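Local coordinates for protein aldo-keto reductase family 1, member B4 (Aldose reductase) (Schistosoma japonicum, PDB 4HBK) that probably reduces aldehydes such as the open-chain form of sugars to alcohols with NADPH, at residues A[75-80]-A[109-114]; A[141-146]-A[190-195]; A[84-89]-A[130-135]. All coordinates share one frame; numbering follows the deposited sequence.

Contacts 1 and 2 are two pairings in the same parallel sheet, with centres about 9 Å apart; strands 107-112 and 138-143 are neighbours, and the Leu112 N to Leu142 O distance of 2.8 Å fits a backbone hydrogen bond between them. Contact 3 lies outside that sheet, between helices 85-98 and 119-133, its centre about 11 Å from that of contact 1 and about 20 Å from that of contact 2. Ser110 OG and Glu85 OE2, 2.5 Å apart, tie it to contact 1. Contacts 1 and 2 meet at the predicted active site: Lys111 comes from contact 1 and His144 from contact 2, their side chains about 4 Å apart at the nearest atoms, beside the predicted proton donor Tyr82.

Contact 1: A[75-80]-A[109-114]; sequences HLDCAY and TSKLWN
Asp77 and Lys111 meet because their side chains leave neighbouring strands by different torsions: Asp77 holds CG opposite its backbone N (chi1 -179°), while Lys111 sets CG beside its own N, runs extended and bends only at the last torsion (chi4 63°). That final bend turns NZ onto the carboxylate, the two side chains crossing at about a right angle. The salt bridge from NZ to Asp77 OD2 is 2.6 Å long, on the syn side but 34° out of the carboxylate plane. The ammonium also donates to Cys78 O at 2.7 Å, coming from above that carbonyl's plane, so two acceptors of 75-80 fix its position.

Behind this pair the strands run parallel. Thr109 N donates to Leu76 O (2.9 Å), and Cys78 N returns a bond to Thr109 O (2.7 Å). The other carboxylate oxygen, Asp77 OD1, packs against Thr109 CG2 and accepts a hydrogen bond from a water at 2.8 Å. The same water lies at the edge of the His75 ring, in its plane, and bonds to NE2 and to Thr109 OG1; His75 ND1 is bonded to Pro47 O, so both ring nitrogens are held. Gln215 is a further donor to OD1.

Farther along, Tyr80 CD2 rests 4.2 Å from Trp113 CB, the two side chains crossing at about a right angle. Strands 75-77 and 107-112, joined through helix 85-98, form a beta-alpha-beta unit of the TIM barrel, and Asp77 with Lys111, beside Tyr82, corresponds to the Asp-Lys pair of the catalytic tetrad known in aldo-keto reductases, in which the lysine is predicted to lower the tyrosine's pKa.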
loop_
_atom_site.group_PDB
_atom_site.type_symbol
_atom_site.label_atom_id
_atom_site.label_comp_id
_atom_site.label_asym_id
_atom_site.label_seq_id
_atom_site.Cartn_x
_atom_site.Cartn_y
_atom_site.Cartn_z
ATOM N N HIS A 75 -3.666 -9.154 -7.310
ATOM C CA HIS A 75 -3.490 -7.784 -6.868
ATOM C C HIS A 75 -1.996 -7.596 -6.630
ATOM O O HIS A 75 -1.387 -8.377 -5.894
ATOM C CB HIS A 75 -4.295 -7.584 -5.579
ATOM C CG HIS A 75 -4.057 -6.276 -4.885
ATOM N ND1 HIS A 75 -4.835 -5.854 -3.827
ATOM C CD2 HIS A 75 -3.120 -5.318 -5.070
ATOM C CE1 HIS A 75 -4.399 -4.680 -3.404
ATOM N NE2 HIS A 75 -3.364 -4.327 -4.137
ATOM N N LEU A 76 -1.395 -6.596 -7.277
ATOM C CA LEU A 76 0.034 -6.305 -7.078
ATOM C C LEU A 76 0.190 -4.871 -6.631
ATOM O O LEU A 76 -0.389 -3.975 -7.236
ATOM C CB LEU A 76 0.847 -6.519 -8.361
ATOM C CG LEU A 76 0.637 -7.811 -9.152
ATOM C CD1 LEU A 76 1.321 -7.734 -10.530
ATOM C CD2 LEU A 76 1.172 -8.985 -8.368
ATOM N N ASP A 77 0.976 -4.650 -5.579
ATOM C CA ASP A 77 1.185 -3.304 -5.051
ATOM C C ASP A 77 2.590 -2.805 -5.370
ATOM O O ASP A 77 3.571 -3.366 -4.896
ATOM C CB ASP A 77 0.925 -3.273 -3.545
ATOM C CG ASP A 77 1.099 -1.889 -2.943
ATOM O OD1 ASP A 77 0.104 -1.144 -2.838
ATOM O OD2 ASP A 77 2.231 -1.541 -2.554
ATOM N N CYS A 78 2.683 -1.750 -6.174
ATOM C CA CYS A 78 3.980 -1.308 -6.690
ATOM C C CYS A 78 4.288 0.124 -6.267
ATOM O O CYS A 78 3.465 0.793 -5.650
ATOM C CB CYS A 78 4.015 -1.409 -8.226
ATOM S SG CYS A 78 3.396 -2.979 -8.921
ATOM N N ALA A 79 5.479 0.598 -6.598
ATOM C CA ALA A 79 5.802 1.993 -6.349
ATOM C C ALA A 79 6.978 2.436 -7.200
ATOM O O ALA A 79 7.931 1.688 -7.415
ATOM C CB ALA A 79 6.057 2.253 -4.854
ATOM N N TYR A 80 6.884 3.661 -7.700
ATOM C CA TYR A 80 7.925 4.227 -8.532
ATOM C C TYR A 80 9.244 4.197 -7.790
ATOM O O TYR A 80 10.290 3.927 -8.370
ATOM C CB TYR A 80 7.566 5.672 -8.879
ATOM C CG TYR A 80 8.576 6.360 -9.762
ATOM C CD1 TYR A 80 8.376 6.451 -11.134
ATOM C CD2 TYR A 80 9.723 6.934 -9.226
ATOM C CE1 TYR A 80 9.294 7.094 -11.949
ATOM C CE2 TYR A 80 10.651 7.572 -10.036
ATOM C CZ TYR A 80 10.432 7.650 -11.395
ATOM O OH TYR A 80 11.347 8.291 -12.205
ATOM N N THR A 109 -1.594 -1.544 -8.391
ATOM C CA THR A 109 -1.414 -0.279 -7.699
ATOM C C THR A 109 -0.012 0.246 -7.909
ATOM O O THR A 109 0.962 -0.509 -7.854
ATOM C CB THR A 109 -1.608 -0.436 -6.185
ATOM O OG1 THR A 109 -2.969 -0.804 -5.911
ATOM C CG2 THR A 109 -1.264 0.868 -5.463
ATOM N N SER A 110 0.096 1.543 -8.164
ATOM C CA SER A 110 1.389 2.203 -8.080
ATOM C C SER A 110 1.239 3.497 -7.302
ATOM O O SER A 110 0.135 3.861 -6.887
ATOM C CB SER A 110 2.003 2.469 -9.449
ATOM O OG SER A 110 3.326 2.968 -9.281
ATOM N N LYS A 111 2.349 4.189 -7.093
ATOM C CA LYS A 111 2.333 5.342 -6.210
ATOM C C LYS A 111 3.181 6.464 -6.780
ATOM O O LYS A 111 4.265 6.235 -7.332
ATOM C CB LYS A 111 2.832 4.957 -4.817
ATOM C CG LYS A 111 2.319 3.615 -4.303
ATOM C CD LYS A 111 2.637 3.433 -2.815
ATOM C CE LYS A 111 2.255 2.035 -2.299
ATOM N NZ LYS A 111 3.002 0.912 -2.950
ATOM N N LEU A 112 2.671 7.678 -6.644
ATOM C CA LEU A 112 3.362 8.870 -7.087
ATOM C C LEU A 112 4.417 9.241 -6.062
ATOM O O LEU A 112 4.084 9.435 -4.892
ATOM C CB LEU A 112 2.349 10.014 -7.213
ATOM C CG LEU A 112 2.924 11.400 -7.526
ATOM C CD1 LEU A 112 3.534 11.400 -8.918
ATOM C CD2 LEU A 112 1.839 12.466 -7.415
ATOM N N TRP A 113 5.677 9.357 -6.494
ATOM C CA TRP A 113 6.771 9.660 -5.573
ATOM C C TRP A 113 6.945 11.149 -5.249
ATOM O O TRP A 113 6.656 12.009 -6.083
ATOM C CB TRP A 113 8.099 9.080 -6.064
ATOM C CG TRP A 113 9.205 9.352 -5.099
ATOM C CD1 TRP A 113 10.307 10.128 -5.306
ATOM C CD2 TRP A 113 9.287 8.891 -3.742
ATOM N NE1 TRP A 113 11.086 10.152 -4.173
ATOM C CE2 TRP A 113 10.481 9.406 -3.198
ATOM C CE3 TRP A 113 8.474 8.081 -2.942
ATOM C CZ2 TRP A 113 10.879 9.145 -1.885
ATOM C CZ3 TRP A 113 8.876 7.814 -1.646
ATOM C CH2 TRP A 113 10.066 8.347 -1.129
ATOM N N ASN A 114 7.452 11.426 -4.043
ATOM C CA ASN A 114 7.517 12.780 -3.463
ATOM C C ASN A 114 8.137 13.876 -4.353
ATOM O O ASN A 114 7.820 15.060 -4.206
ATOM C CB ASN A 114 8.268 12.755 -2.108
ATOM C CG ASN A 114 7.720 11.705 -1.109
ATOM O OD1 ASN A 114 7.072 10.726 -1.488
ATOM N ND2 ASN A 114 8.009 11.913 0.177
HETATM O O HOH W 1 -2.672 -1.568 -3.265
#

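Contact 2: A[141-146]-A[190-195]; sequences YLIHWP and IGLSNF
Parallel strand pairing, carried on into the loops at the strands' C-terminal ends, joins 141-146 to 190-195 in the buried interior of the barrel. Three bridges, Tyr141 with Ile190, Leu142 with Gly191 and Ile143 with Leu192, set the register. Gly191 serves both ways: its N donates to Tyr141 O at 3.1 Å, and its O accepts from Ile143 N at 3.0 Å. Leu142 presses CD2 onto the glycine backbone, 3.5 Å from Gly191 CA, a tight fit at a position with no side chain of its own. On the other face Ile143 and Leu192 lie side by side, pointing the same way, and meet through CD1 and CD2.

Past the strand ends Asn194 takes over. Its ND2 donates to His144 O at 3.1 Å, almost in line with the carbonyl, and also sits over the centre of one Trp145 face, 3.3 Å above the plane. Amide and indole are only 17° from parallel, so the amide lies nearly flat on the ring. A chi1 of -60°, with CG beside the backbone N, brings the amide over the indole, and Tyr241 holds OD1, fixing the amide's rotation from its other end.

Both faces of the Phe195 ring are covered. Pro146 CB stands over one, 3.9 Å from the centroid in a CH-pi contact, and Leu192 CD2 lies over the opposite face, while Ile143 CG2 reaches the ring's edge. The Asn194 side-chain bond to His144 O holds the loop carrying this histidine, predicted to bind substrate, whose side chain lies about 4 Å, at nearest atoms, from those of Lys111 and Tyr82. Such loops at the C-terminal rim of the parallel strands are where a TIM barrel builds its active site.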
loop_
_atom_site.group_PDB
_atom_site.type_symbol
_atom_site.label_atom_id
_atom_site.label_comp_id
_atom_site.label_asym_id
_atom_site.label_seq_id
_atom_site.Cartn_x
_atom_site.Cartn_y
_atom_site.Cartn_z
ATOM N N TYR A 141 -3.766 4.541 -7.853
ATOM C CA TYR A 141 -2.573 5.379 -7.827
ATOM C C TYR A 141 -2.641 6.241 -6.578
ATOM O O TYR A 141 -3.561 7.041 -6.414
ATOM C CB TYR A 141 -2.537 6.263 -9.074
ATOM C CG TYR A 141 -1.171 6.827 -9.463
ATOM C CD1 TYR A 141 -0.014 6.044 -9.409
ATOM C CD2 TYR A 141 -1.054 8.132 -9.936
ATOM C CE1 TYR A 141 1.234 6.567 -9.795
ATOM C CE2 TYR A 141 0.168 8.660 -10.322
ATOM C CZ TYR A 141 1.309 7.885 -10.256
ATOM O OH TYR A 141 2.509 8.447 -10.651
ATOM N N LEU A 142 -1.659 6.070 -5.697
ATOM C CA LEU A 142 -1.655 6.720 -4.394
ATOM C C LEU A 142 -0.607 7.810 -4.322
ATOM O O LEU A 142 0.480 7.673 -4.876
ATOM C CB LEU A 142 -1.305 5.706 -3.305
ATOM C CG LEU A 142 -2.132 4.431 -3.216
ATOM C CD1 LEU A 142 -1.666 3.618 -2.016
ATOM C CD2 LEU A 142 -3.617 4.773 -3.116
ATOM N N ILE A 143 -0.906 8.880 -3.600
ATOM C CA ILE A 143 0.161 9.788 -3.206
ATOM C C ILE A 143 0.998 9.103 -2.119
ATOM O O ILE A 143 0.480 8.746 -1.053
ATOM C CB ILE A 143 -0.390 11.123 -2.707
ATOM C CG1 ILE A 143 -1.284 11.748 -3.784
ATOM C CG2 ILE A 143 0.758 12.064 -2.338
ATOM C CD1 ILE A 143 -1.764 13.142 -3.448
ATOM N N HIS A 144 2.287 8.901 -2.389
ATOM C CA HIS A 144 3.105 8.026 -1.531
ATOM C C HIS A 144 3.276 8.560 -0.104
ATOM O O HIS A 144 3.242 7.785 0.852
ATOM C CB HIS A 144 4.469 7.776 -2.166
ATOM C CG HIS A 144 5.084 6.466 -1.791
ATOM N ND1 HIS A 144 5.712 5.651 -2.714
ATOM C CD2 HIS A 144 5.188 5.835 -0.599
ATOM C CE1 HIS A 144 6.173 4.575 -2.102
ATOM N NE2 HIS A 144 5.873 4.662 -0.819
ATOM N N TRP A 145 3.466 9.876 0.014
ATOM C CA TRP A 145 3.660 10.584 1.286
ATOM C C TRP A 145 3.012 11.957 1.152
ATOM O O TRP A 145 2.815 12.434 0.035
ATOM C CB TRP A 145 5.162 10.768 1.597
ATOM C CG TRP A 145 5.873 9.500 1.989
ATOM C CD1 TRP A 145 6.544 8.646 1.166
ATOM C CD2 TRP A 145 5.976 8.946 3.309
ATOM N NE1 TRP A 145 7.059 7.589 1.889
ATOM C CE2 TRP A 145 6.725 7.753 3.208
ATOM C CE3 TRP A 145 5.514 9.346 4.564
ATOM C CZ2 TRP A 145 7.004 6.943 4.314
ATOM C CZ3 TRP A 145 5.791 8.541 5.663
ATOM C CH2 TRP A 145 6.525 7.350 5.529
ATOM N N PRO A 146 2.674 12.594 2.287
ATOM C CA PRO A 146 2.239 13.999 2.357
ATOM C C PRO A 146 3.400 15.013 2.364
ATOM O O PRO A 146 3.169 16.222 2.539
ATOM C CB PRO A 146 1.492 14.087 3.693
ATOM C CG PRO A 146 1.760 12.780 4.423
ATOM C CD PRO A 146 2.677 11.937 3.604
ATOM N N ILE A 190 -8.033 6.762 -7.270
ATOM C CA ILE A 190 -6.883 7.416 -6.655
ATOM C C ILE A 190 -6.981 7.378 -5.125
ATOM O O ILE A 190 -8.070 7.235 -4.574
ATOM C CB ILE A 190 -6.761 8.875 -7.149
ATOM C CG1 ILE A 190 -8.118 9.579 -7.032
ATOM C CG2 ILE A 190 -6.263 8.905 -8.599
ATOM C CD1 ILE A 190 -8.100 11.029 -7.542
ATOM N N GLY A 191 -5.847 7.501 -4.441
ATOM C CA GLY A 191 -5.844 7.441 -2.990
ATOM C C GLY A 191 -4.605 8.021 -2.318
ATOM O O GLY A 191 -3.800 8.704 -2.951
ATOM N N LEU A 192 -4.451 7.730 -1.027
ATOM C CA LEU A 192 -3.414 8.345 -0.208
ATOM C C LEU A 192 -2.573 7.296 0.506
ATOM O O LEU A 192 -3.050 6.212 0.814
ATOM C CB LEU A 192 -4.062 9.275 0.827
ATOM C CG LEU A 192 -4.994 10.350 0.248
ATOM C CD1 LEU A 192 -5.836 11.009 1.339
ATOM C CD2 LEU A 192 -4.215 11.397 -0.531
ATOM N N SER A 193 -1.315 7.628 0.762
ATOM C CA SER A 193 -0.446 6.777 1.557
ATOM C C SER A 193 0.224 7.594 2.653
ATOM O O SER A 193 0.732 8.677 2.390
ATOM C CB SER A 193 0.606 6.098 0.674
ATOM O OG SER A 193 1.443 5.254 1.449
ATOM N N ASN A 194 0.218 7.083 3.883
ATOM C CA ASN A 194 0.859 7.775 5.000
ATOM C C ASN A 194 0.310 9.174 5.279
ATOM O O ASN A 194 1.060 10.056 5.707
ATOM C CB ASN A 194 2.376 7.872 4.776
ATOM C CG ASN A 194 3.034 6.508 4.649
ATOM O OD1 ASN A 194 2.953 5.671 5.556
ATOM N ND2 ASN A 194 3.676 6.269 3.509
ATOM N N PHE A 195 -0.980 9.388 5.019
ATOM C CA PHE A 195 -1.616 10.650 5.378
ATOM C C PHE A 195 -2.273 10.476 6.730
ATOM O O PHE A 195 -2.727 9.387 7.045
ATOM C CB PHE A 195 -2.674 11.053 4.344
ATOM C CG PHE A 195 -2.119 11.781 3.154
ATOM C CD1 PHE A 195 -1.113 11.219 2.390
ATOM C CD2 PHE A 195 -2.618 13.016 2.793
ATOM C CE1 PHE A 195 -0.606 11.876 1.300
ATOM C CE2 PHE A 195 -2.106 13.692 1.694
ATOM C CZ PHE A 195 -1.098 13.120 0.949
#

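Contact 3: A[84-89]-A[130-135]; sequences NEAEIG and LKNLRL
Gly89 and Leu133 form the closest CA pair between the two helices, 3.6 Å apart. The first shell is mostly backbone: Gly89 CA touches Leu133 O at 3.3 Å, and both Gly89 CA and Ala86 CA point a C-H at Asn132 O, the latter over 3.4 Å. Gly89, which has no side chain, sits with its CA directly on the end of helix 119-133. No direct hydrogen bond crosses between the segments.

Leu133 supplies the apolar part. With CG beside its backbone N (chi1 -72°), CD1 carries the chain on and the branch CD2 comes between the helices, to 3.6 Å from Ile88 CG2 and on against Glu85 CB. Leu133 and Ile88 lie side by side and point the same way, whereas Glu85 passes Leu133 obliquely. On the other flank Arg134 lays CD on the Gly89 carbonyl group, 3.4 Å from C, before its guanidinium goes on to a salt bridge with Glu93 farther along the glycine's helix.

Two waters come next. One donates to Gly89 O and to Leu133 O, both at 2.8 Å, linking carbonyls that cannot bond each other. The second joins Glu85 OE1, to which it donates, to Asn132 ND2, from which it accepts at 2.7 Å. Farther out, Thr129 also bonds OE1 and Ser110 holds OE2, so the buried carboxylate is fixed at both oxygens, between helix 119-133 and the sheet. Arg134 has positive phi, and the bonds from Arg134 and Leu135 back into the last turn close helix 119-133 with a Schellman motif. The whole is close packing of successive helices in the outer layer of a TIM barrel.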
loop_
_atom_site.group_PDB
_atom_site.type_symbol
_atom_site.label_atom_id
_atom_site.label_comp_id
_atom_site.label_asym_id
_atom_site.label_seq_id
_atom_site.Cartn_x
_atom_site.Cartn_y
_atom_site.Cartn_z
ATOM N N ASN A 84 11.807 -0.623 -9.666
ATOM C CA ASN A 84 11.754 -1.948 -10.276
ATOM C C ASN A 84 10.465 -2.201 -11.037
ATOM O O ASN A 84 10.106 -3.349 -11.285
ATOM C CB ASN A 84 11.939 -3.038 -9.215
ATOM C CG ASN A 84 10.904 -2.955 -8.117
ATOM O OD1 ASN A 84 9.936 -2.202 -8.227
ATOM N ND2 ASN A 84 11.094 -3.732 -7.053
ATOM N N GLU A 85 9.760 -1.137 -11.404
ATOM C CA GLU A 85 8.487 -1.302 -12.099
ATOM C C GLU A 85 8.697 -1.849 -13.511
ATOM O O GLU A 85 7.801 -2.469 -14.081
ATOM C CB GLU A 85 7.698 0.008 -12.129
ATOM C CG GLU A 85 7.286 0.491 -10.746
ATOM C CD GLU A 85 6.318 1.655 -10.783
ATOM O OE1 GLU A 85 6.611 2.669 -11.454
ATOM O OE2 GLU A 85 5.254 1.557 -10.138
ATOM N N ALA A 86 9.884 -1.632 -14.073
ATOM C CA ALA A 86 10.189 -2.171 -15.394
ATOM C C ALA A 86 10.334 -3.695 -15.330
ATOM O O ALA A 86 9.851 -4.403 -16.206
ATOM C CB ALA A 86 11.447 -1.521 -15.967
ATOM N N GLU A 87 10.989 -4.193 -14.283
ATOM C CA GLU A 87 11.107 -5.633 -14.071
ATOM C C GLU A 87 9.745 -6.245 -13.770
ATOM O O GLU A 87 9.441 -7.360 -14.197
ATOM C CB GLU A 87 12.085 -5.946 -12.933
ATOM C CG GLU A 87 13.558 -5.769 -13.284
ATOM C CD GLU A 87 13.954 -4.315 -13.574
ATOM O OE1 GLU A 87 13.305 -3.378 -13.034
ATOM O OE2 GLU A 87 14.926 -4.117 -14.354
ATOM N N ILE A 88 8.928 -5.512 -13.025
ATOM C CA ILE A 88 7.582 -5.967 -12.715
ATOM C C ILE A 88 6.728 -6.032 -13.987
ATOM O O ILE A 88 6.094 -7.046 -14.274
ATOM C CB ILE A 88 6.927 -5.057 -11.658
ATOM C CG1 ILE A 88 7.537 -5.345 -10.282
ATOM C CG2 ILE A 88 5.406 -5.255 -11.641
ATOM C CD1 ILE A 88 7.238 -4.309 -9.209
ATOM N N GLY A 89 6.724 -4.943 -14.748
ATOM C CA GLY A 89 5.977 -4.873 -15.989
ATOM C C GLY A 89 6.254 -6.049 -16.912
ATOM O O GLY A 89 5.334 -6.601 -17.511
ATOM N N LEU A 130 3.419 3.837 -15.974
ATOM C CA LEU A 130 2.617 2.989 -16.869
ATOM C C LEU A 130 3.464 2.425 -17.995
ATOM O O LEU A 130 3.269 1.291 -18.430
ATOM C CB LEU A 130 1.455 3.776 -17.467
ATOM C CG LEU A 130 0.284 4.099 -16.544
ATOM C CD1 LEU A 130 -0.605 5.173 -17.165
ATOM C CD2 LEU A 130 -0.503 2.839 -16.268
ATOM N N LYS A 131 4.394 3.233 -18.485
ATOM C CA LYS A 131 5.331 2.762 -19.491
ATOM C C LYS A 131 6.113 1.576 -18.950
ATOM O O LYS A 131 6.152 0.519 -19.571
ATOM C CB LYS A 131 6.290 3.886 -19.887
ATOM C CG LYS A 131 7.342 3.501 -20.896
ATOM C CD LYS A 131 8.124 4.733 -21.325
ATOM C CE LYS A 131 9.299 4.359 -22.222
ATOM N NZ LYS A 131 10.391 5.380 -22.164
ATOM N N ASN A 132 6.746 1.759 -17.793
ATOM C CA ASN A 132 7.535 0.697 -17.172
ATOM C C ASN A 132 6.734 -0.558 -16.834
ATOM O O ASN A 132 7.226 -1.670 -16.998
ATOM C CB ASN A 132 8.249 1.212 -15.925
ATOM C CG ASN A 132 9.394 2.156 -16.262
ATOM O OD1 ASN A 132 9.971 2.077 -17.340
ATOM N ND2 ASN A 132 9.719 3.053 -15.345
ATOM N N LEU A 133 5.504 -0.380 -16.357
ATOM C CA LEU A 133 4.641 -1.516 -16.025
ATOM C C LEU A 133 4.028 -2.138 -17.272
ATOM O O LEU A 133 3.420 -3.205 -17.205
ATOM C CB LEU A 133 3.534 -1.085 -15.062
ATOM C CG LEU A 133 3.990 -0.792 -13.630
ATOM C CD1 LEU A 133 2.825 -0.337 -12.750
ATOM C CD2 LEU A 133 4.671 -2.037 -13.044
ATOM N N ARG A 134 4.161 -1.451 -18.404
ATOM C CA ARG A 134 3.635 -1.963 -19.661
ATOM C C ARG A 134 2.102 -2.044 -19.646
ATOM O O ARG A 134 1.505 -2.949 -20.223
ATOM C CB ARG A 134 4.291 -3.317 -19.985
ATOM C CG ARG A 134 5.793 -3.150 -20.249
ATOM C CD ARG A 134 6.637 -4.331 -19.781
ATOM N NE ARG A 134 6.823 -5.324 -20.834
ATOM C CZ ARG A 134 7.995 -5.657 -21.372
ATOM N NH1 ARG A 134 9.123 -5.093 -20.957
ATOM N NH2 ARG A 134 8.033 -6.578 -22.326
ATOM N N LEU A 135 1.483 -1.058 -19.004
ATOM C CA LEU A 135 0.040 -1.000 -18.828
ATOM C C LEU A 135 -0.533 0.241 -19.511
ATOM O O LEU A 135 0.188 1.214 -19.733
ATOM C CB LEU A 135 -0.281 -0.929 -17.335
ATOM C CG LEU A 135 0.159 -2.131 -16.504
ATOM C CD1 LEU A 135 -0.206 -1.912 -15.033
ATOM C CD2 LEU A 135 -0.479 -3.404 -17.055
HETATM O O HOH W 2 8.558 3.426 -12.977
HETATM O O HOH W 3 2.626 -5.835 -17.823
#